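PDB 4ZOH: putative oxidoreductase molybdopterin-binding subunit from Sulfolobus tokodaii, which binds a molybdenum-bearing pterin cytosine dinucleotide cofactor and is probably the catalytic subunit of an oxidoreductase of the xanthine dehydrogenase and aldehyde oxidase family. Local coordinates for residues T566-L574 with K586-V594; G610-L619 with G674-I683. One frame throughout, in Å; residues are numbered along the deposited sequence.

Contact 1: T566-L574 with K586-V594; sequences TPYGVHLAL and KKYVAVDDV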
# COMPACT_ATOMS: atom_id res chain seq x y z
N THR A 566 -21.52 17.43 31.70
CA THR A 566 -21.37 16.44 32.79
C THR A 566 -22.52 15.40 32.84
O THR A 566 -23.64 15.76 33.24
CB THR A 566 -21.26 17.15 34.17
OG1 THR A 566 -22.46 17.94 34.38
CG2 THR A 566 -19.97 18.08 34.23
N PRO A 567 -22.29 14.12 32.37
CA PRO A 567 -23.34 13.09 32.60
C PRO A 567 -23.20 12.59 34.01
O PRO A 567 -22.18 12.87 34.66
CB PRO A 567 -22.94 11.96 31.64
CG PRO A 567 -21.44 12.05 31.59
CD PRO A 567 -21.19 13.56 31.55
N TYR A 568 -24.17 11.81 34.47
CA TYR A 568 -24.20 11.27 35.82
C TYR A 568 -25.08 10.02 35.79
O TYR A 568 -25.88 9.83 34.86
CB TYR A 568 -24.81 12.33 36.81
CG TYR A 568 -26.20 12.81 36.39
CD1 TYR A 568 -27.36 12.24 36.95
CD2 TYR A 568 -26.36 13.78 35.39
CE1 TYR A 568 -28.63 12.69 36.56
CE2 TYR A 568 -27.61 14.21 34.97
CZ TYR A 568 -28.75 13.65 35.55
OH TYR A 568 -29.99 14.04 35.12
N GLY A 569 -24.95 9.16 36.79
CA GLY A 569 -25.90 8.08 36.91
C GLY A 569 -25.71 7.28 38.14
O GLY A 569 -24.90 7.63 38.99
N VAL A 570 -26.48 6.19 38.26
CA VAL A 570 -26.36 5.28 39.41
C VAL A 570 -26.28 3.84 38.85
O VAL A 570 -27.03 3.51 37.92
CB VAL A 570 -27.52 5.52 40.45
CG1 VAL A 570 -28.91 5.50 39.76
CG2 VAL A 570 -27.52 4.44 41.52
N HIS A 571 -25.40 3.01 39.41
CA HIS A 571 -25.14 1.70 38.92
C HIS A 571 -25.27 0.85 40.14
O HIS A 571 -25.09 1.34 41.24
CB HIS A 571 -23.72 1.54 38.28
CG HIS A 571 -23.58 2.22 36.93
ND1 HIS A 571 -22.73 1.74 35.94
CD2 HIS A 571 -24.18 3.33 36.42
CE1 HIS A 571 -22.90 2.49 34.85
NE2 HIS A 571 -23.72 3.49 35.13
N LEU A 572 -25.59 -0.44 39.92
CA LEU A 572 -25.93 -1.35 40.97
C LEU A 572 -25.48 -2.74 40.57
O LEU A 572 -25.59 -3.09 39.41
CB LEU A 572 -27.46 -1.36 41.11
CG LEU A 572 -28.13 -0.06 41.44
CD1 LEU A 572 -28.83 0.41 40.22
CD2 LEU A 572 -29.21 -0.33 42.49
N ALA A 573 -24.96 -3.50 41.51
CA ALA A 573 -24.56 -4.85 41.22
C ALA A 573 -25.01 -5.78 42.34
O ALA A 573 -25.13 -5.34 43.47
CB ALA A 573 -23.07 -4.94 41.06
N LEU A 574 -25.18 -7.05 42.01
CA LEU A 574 -25.54 -8.09 42.97
C LEU A 574 -24.49 -9.11 42.77
O LEU A 574 -24.29 -9.58 41.64
CB LEU A 574 -26.94 -8.73 42.64
CG LEU A 574 -27.45 -9.88 43.59
CD1 LEU A 574 -27.98 -9.29 44.88
CD2 LEU A 574 -28.61 -10.69 42.95
N LYS A 586 -23.93 -11.46 39.51
CA LYS A 586 -25.23 -11.97 39.00
C LYS A 586 -25.95 -11.04 38.13
O LYS A 586 -26.55 -11.44 37.09
CB LYS A 586 -26.15 -12.26 40.18
CG LYS A 586 -25.65 -13.41 41.03
CD LYS A 586 -25.13 -14.58 40.19
CE LYS A 586 -24.32 -15.52 41.04
NZ LYS A 586 -23.72 -14.66 42.10
N LYS A 587 -25.98 -9.78 38.58
CA LYS A 587 -26.67 -8.74 37.86
C LYS A 587 -25.98 -7.44 38.04
O LYS A 587 -25.40 -7.17 39.09
CB LYS A 587 -28.09 -8.54 38.38
CG LYS A 587 -29.11 -9.60 37.95
CD LYS A 587 -30.56 -9.16 38.08
CE LYS A 587 -31.57 -10.28 38.41
NZ LYS A 587 -31.01 -11.67 38.54
N TYR A 588 -26.10 -6.60 37.02
CA TYR A 588 -25.57 -5.29 37.06
C TYR A 588 -26.61 -4.44 36.40
O TYR A 588 -27.04 -4.77 35.30
CB TYR A 588 -24.21 -5.26 36.29
CG TYR A 588 -23.41 -3.96 36.50
CD1 TYR A 588 -22.27 -3.89 37.37
CD2 TYR A 588 -23.81 -2.81 35.84
CE1 TYR A 588 -21.56 -2.67 37.53
CE2 TYR A 588 -23.14 -1.61 36.01
CZ TYR A 588 -22.02 -1.55 36.83
OH TYR A 588 -21.48 -0.29 36.90
N VAL A 589 -26.98 -3.33 37.04
CA VAL A 589 -27.85 -2.36 36.42
C VAL A 589 -27.15 -0.99 36.31
O VAL A 589 -26.60 -0.54 37.27
CB VAL A 589 -29.17 -2.23 37.26
CG1 VAL A 589 -30.08 -1.12 36.73
CG2 VAL A 589 -29.91 -3.59 37.33
N ALA A 590 -27.26 -0.33 35.16
CA ALA A 590 -26.70 1.02 34.97
C ALA A 590 -27.86 1.90 34.64
O ALA A 590 -28.66 1.61 33.70
CB ALA A 590 -25.70 1.05 33.79
N VAL A 591 -27.96 3.00 35.37
CA VAL A 591 -28.91 4.03 34.93
C VAL A 591 -28.12 5.28 34.63
O VAL A 591 -27.59 5.86 35.56
CB VAL A 591 -30.02 4.27 36.00
CG1 VAL A 591 -30.95 5.38 35.49
CG2 VAL A 591 -30.82 2.99 36.21
N ASP A 592 -28.09 5.75 33.39
CA ASP A 592 -27.24 6.89 33.02
C ASP A 592 -28.01 8.08 32.47
O ASP A 592 -29.03 7.93 31.77
CB ASP A 592 -26.21 6.47 31.95
CG ASP A 592 -25.18 5.43 32.46
OD1 ASP A 592 -24.81 5.41 33.64
OD2 ASP A 592 -24.75 4.57 31.63
N ASP A 593 -27.51 9.28 32.70
CA ASP A 593 -28.09 10.38 31.95
C ASP A 593 -26.95 11.02 31.16
O ASP A 593 -26.09 11.70 31.74
CB ASP A 593 -28.81 11.39 32.85
CG ASP A 593 -29.40 12.58 32.08
OD1 ASP A 593 -29.15 12.72 30.84
OD2 ASP A 593 -30.11 13.44 32.68
N VAL A 594 -26.97 10.79 29.86
CA VAL A 594 -25.90 11.28 28.98
C VAL A 594 -26.41 12.27 27.97
O VAL A 594 -25.82 12.45 26.87
CB VAL A 594 -25.07 10.13 28.31
CG1 VAL A 594 -24.18 9.44 29.34
CG2 VAL A 594 -25.96 9.12 27.55
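A classic beta bulge sets two residues, Lys586 and Lys587, opposite the single Leu574: Lys586 N donates to Leu574 O, and Lys587 O receives Leu574 N at 2.9 Å. Next, Tyr588 has CG anti to the backbone N (chi1 -169°), which sets one face of its ring over Leu572 O and brings its OH to the edge of the His571 ring, 2.6 Å from ND1; either atom could donate. The two rings meet rim to rim, their planes 87° apart. Val589 pairs with Leu572 through two backbone bonds, and its CB lies 4.0 Å from Leu572 CD1. These residues belong to an antiparallel hairpin, the middle pair of a four-stranded mixed sheet in the molybdopterin-binding region. Ala590 CB sits over one face of the imidazole, 3.5 Å from the centroid of the His571 ring, a CH-pi contact. Beyond Val591, which pairs with Val570, Asp592 OD1 offers its syn lone pair to His571 NE2 (2.7 Å, 163° at the hydrogen), while Trp653 holds OD2. A leucine in place of His571 would lose both ring nitrogens, and would probably leave Asp592 OD1 without its straight N-H donor and the Tyr588 hydroxyl without its partner at ND1. Asp593 CB lies over a face of the Tyr568 ring, and its OD2 is weakly bonded to Tyr568 OH; Asn384 N bonds to Tyr568 OH, Leu658 N to Asp593 OD2 and Gly595 N to Asp593 OD1. Finally, Val594, part of the cofactor pocket, touches Pro567 CB through CG1 at 3.6 Å.

Contact 2: G610-L619 with G674-I683; sequences GIVQGMAQAL and GAIAATPTII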
# COMPACT_ATOMS: atom_id res chain seq x y z
N GLY A 610 -17.16 -0.38 29.05
CA GLY A 610 -16.59 0.30 30.23
C GLY A 610 -16.86 -0.38 31.54
O GLY A 610 -15.94 -0.59 32.36
N ILE A 611 -18.12 -0.78 31.72
CA ILE A 611 -18.51 -1.56 32.89
C ILE A 611 -17.64 -2.76 33.13
O ILE A 611 -17.23 -3.03 34.29
CB ILE A 611 -20.04 -1.96 32.85
CG1 ILE A 611 -20.93 -0.74 33.15
CG2 ILE A 611 -20.38 -2.98 33.93
CD1 ILE A 611 -22.39 -0.88 32.60
N VAL A 612 -17.34 -3.52 32.07
CA VAL A 612 -16.54 -4.72 32.26
C VAL A 612 -15.08 -4.39 32.58
O VAL A 612 -14.44 -5.09 33.36
CB VAL A 612 -16.65 -5.68 31.02
CG1 VAL A 612 -15.59 -6.77 31.05
CG2 VAL A 612 -18.06 -6.35 30.94
N GLN A 613 -14.54 -3.33 31.96
CA GLN A 613 -13.19 -2.83 32.41
C GLN A 613 -13.18 -2.41 33.91
O GLN A 613 -12.35 -2.86 34.68
CB GLN A 613 -12.69 -1.72 31.46
CG GLN A 613 -12.07 -2.37 30.23
CD GLN A 613 -11.81 -1.34 29.17
OE1 GLN A 613 -12.57 -0.38 29.03
NE2 GLN A 613 -10.71 -1.49 28.43
N GLY A 614 -14.19 -1.62 34.30
CA GLY A 614 -14.29 -1.16 35.72
C GLY A 614 -14.42 -2.35 36.68
O GLY A 614 -13.76 -2.37 37.72
N MET A 615 -15.20 -3.39 36.28
CA MET A 615 -15.35 -4.60 37.12
C MET A 615 -14.04 -5.36 37.21
O MET A 615 -13.67 -5.92 38.26
CB MET A 615 -16.45 -5.48 36.51
CG MET A 615 -16.46 -6.89 37.06
SD MET A 615 -17.66 -8.03 36.29
CE MET A 615 -18.79 -6.78 35.69
N ALA A 616 -13.37 -5.46 36.06
CA ALA A 616 -12.09 -6.20 35.98
C ALA A 616 -10.99 -5.50 36.90
O ALA A 616 -10.14 -6.19 37.50
CB ALA A 616 -11.59 -6.20 34.54
N GLN A 617 -11.00 -4.17 36.94
CA GLN A 617 -10.08 -3.43 37.85
C GLN A 617 -10.37 -3.82 39.34
O GLN A 617 -9.41 -4.19 40.10
CB GLN A 617 -10.23 -1.89 37.68
CG GLN A 617 -9.24 -1.15 38.63
CD GLN A 617 -9.14 0.35 38.55
OE1 GLN A 617 -9.93 1.07 37.88
NE2 GLN A 617 -8.15 0.86 39.29
N ALA A 618 -11.66 -3.80 39.71
CA ALA A 618 -12.12 -4.25 41.07
C ALA A 618 -11.73 -5.69 41.36
O ALA A 618 -11.18 -6.01 42.44
CB ALA A 618 -13.65 -4.09 41.23
N LEU A 619 -11.92 -6.56 40.38
CA LEU A 619 -11.85 -8.01 40.67
C LEU A 619 -10.68 -8.76 40.09
O LEU A 619 -10.42 -9.87 40.55
CB LEU A 619 -13.15 -8.74 40.23
CG LEU A 619 -14.48 -8.24 40.75
CD1 LEU A 619 -15.61 -9.07 40.07
CD2 LEU A 619 -14.47 -8.31 42.31
N GLY A 674 -19.04 4.06 32.05
CA GLY A 674 -19.05 2.66 32.53
C GLY A 674 -17.87 2.28 33.36
O GLY A 674 -18.02 1.53 34.39
N ALA A 675 -16.67 2.74 32.93
CA ALA A 675 -15.47 2.32 33.66
C ALA A 675 -15.44 3.13 34.97
O ALA A 675 -14.95 2.61 35.97
CB ALA A 675 -14.16 2.53 32.83
N ILE A 676 -15.94 4.38 34.95
CA ILE A 676 -15.92 5.20 36.16
C ILE A 676 -16.85 4.54 37.25
O ILE A 676 -16.40 4.25 38.34
CB ILE A 676 -16.40 6.61 35.87
CG1 ILE A 676 -15.41 7.35 34.95
CG2 ILE A 676 -16.77 7.41 37.18
CD1 ILE A 676 -16.00 8.62 34.39
N ALA A 677 -18.11 4.26 36.88
CA ALA A 677 -19.10 3.68 37.82
C ALA A 677 -18.85 2.29 38.30
O ALA A 677 -19.12 2.02 39.45
CB ALA A 677 -20.53 3.83 37.29
N ALA A 678 -18.32 1.39 37.47
CA ALA A 678 -18.37 -0.05 37.81
C ALA A 678 -17.47 -0.46 38.94
O ALA A 678 -17.83 -1.36 39.76
CB ALA A 678 -18.17 -0.97 36.57
N THR A 679 -16.28 0.17 39.00
CA THR A 679 -15.31 -0.21 40.02
C THR A 679 -15.85 -0.04 41.44
O THR A 679 -15.89 -1.01 42.20
CB THR A 679 -13.96 0.56 39.83
OG1 THR A 679 -13.51 0.29 38.51
CG2 THR A 679 -12.88 0.04 40.75
N PRO A 680 -16.21 1.16 41.84
CA PRO A 680 -16.73 1.20 43.22
C PRO A 680 -18.13 0.46 43.37
O PRO A 680 -18.45 0.01 44.47
CB PRO A 680 -17.04 2.69 43.43
CG PRO A 680 -17.32 3.23 42.08
CD PRO A 680 -16.29 2.49 41.18
N THR A 681 -18.95 0.43 42.31
CA THR A 681 -20.21 -0.39 42.37
C THR A 681 -19.90 -1.79 42.83
O THR A 681 -20.48 -2.29 43.83
CB THR A 681 -20.97 -0.44 41.05
OG1 THR A 681 -21.33 0.89 40.72
CG2 THR A 681 -22.37 -1.23 41.24
N ILE A 682 -18.92 -2.38 42.17
CA ILE A 682 -18.55 -3.79 42.40
C ILE A 682 -17.85 -3.97 43.76
O ILE A 682 -18.10 -4.96 44.49
CB ILE A 682 -17.70 -4.38 41.23
CG1 ILE A 682 -18.53 -4.51 39.90
CG2 ILE A 682 -17.07 -5.68 41.69
CD1 ILE A 682 -19.69 -5.47 40.04
N ILE A 683 -16.91 -3.05 44.07
CA ILE A 683 -16.27 -3.10 45.36
C ILE A 683 -17.33 -2.91 46.51
O ILE A 683 -17.25 -3.60 47.50
CB ILE A 683 -15.08 -2.09 45.53
CG1 ILE A 683 -13.94 -2.37 44.50
CG2 ILE A 683 -14.57 -2.25 47.00
CD1 ILE A 683 -13.24 -3.74 44.73
O HOH W 1 -12.30 1.62 36.25
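Close helix packing through small residues spaced four apart is well illustrated here: Gly610, Gly614 and Ala618 on helix 600-619, a GxxxGxxxA pattern, meet Gly674 and Ala678 on helix 673-688, with the larger Ile682 following one turn on. The segment axes approach to 6.6 Å and cross at -37°. Gly610 and Gly674 lie backbone against backbone, and a CB on either would collide with the other helix; Ala675 CA makes a CA-H...O contact with Gly610 O at 3.2 Å. One turn on, the methyl of Ala678 rests on Ile611 O and reaches Ile611 CG2, while Gly614 leaves room for that same methyl. The polar link is Thr679 OG1, placed beside its own backbone N (chi1 -57°), which donates to Gly614 O at 2.8 Å. That carbonyl also accepts Ala618 N, the two donors arriving from opposite faces of its plane. A water lies 2.9 Å from Gln617 OE1 and also bonds to Thr679 OG1 and Ala675 O. Past the kink at Pro680 the contact turns apolar: Ala618 CB meets Ile683 CD1 at 3.5 Å, and the Leu619 and Ile682 side chains cross at about a right angle, Leu619 CD2 lying 3.7 Å from Ile682 CG2. Asn157 and Arg256 hold the amide of Gln617, helix 336-353 borders Ile676 and Ile683, and strands 568-577 and 583-593 lie against Ile611, Ala678 and Ile682.

In the fold
The two contacts show how a sheet and a helix pair can share one buried core, their centres about 11 Å apart. Contact 2 packs on the hairpin face that carries His571 and Tyr588: Tyr588 OH lies 3.2 Å from Ala678 CA, and His571 ND1 is 3.3 Å from Ala677 CB. Ile611 inserts from the other helix against the same two side chains. Strand 583-593 leads on to helix 600-619 in the chain, passing the cofactor: the side chain of Val594 comes within about 4 Å of the pterin cytosine dinucleotide, and Gly610 within about 7 Å. The Ala675 side chain is about 9 Å from the molybdenum atom, against about 13 Å for that of Pro567 in contact 1.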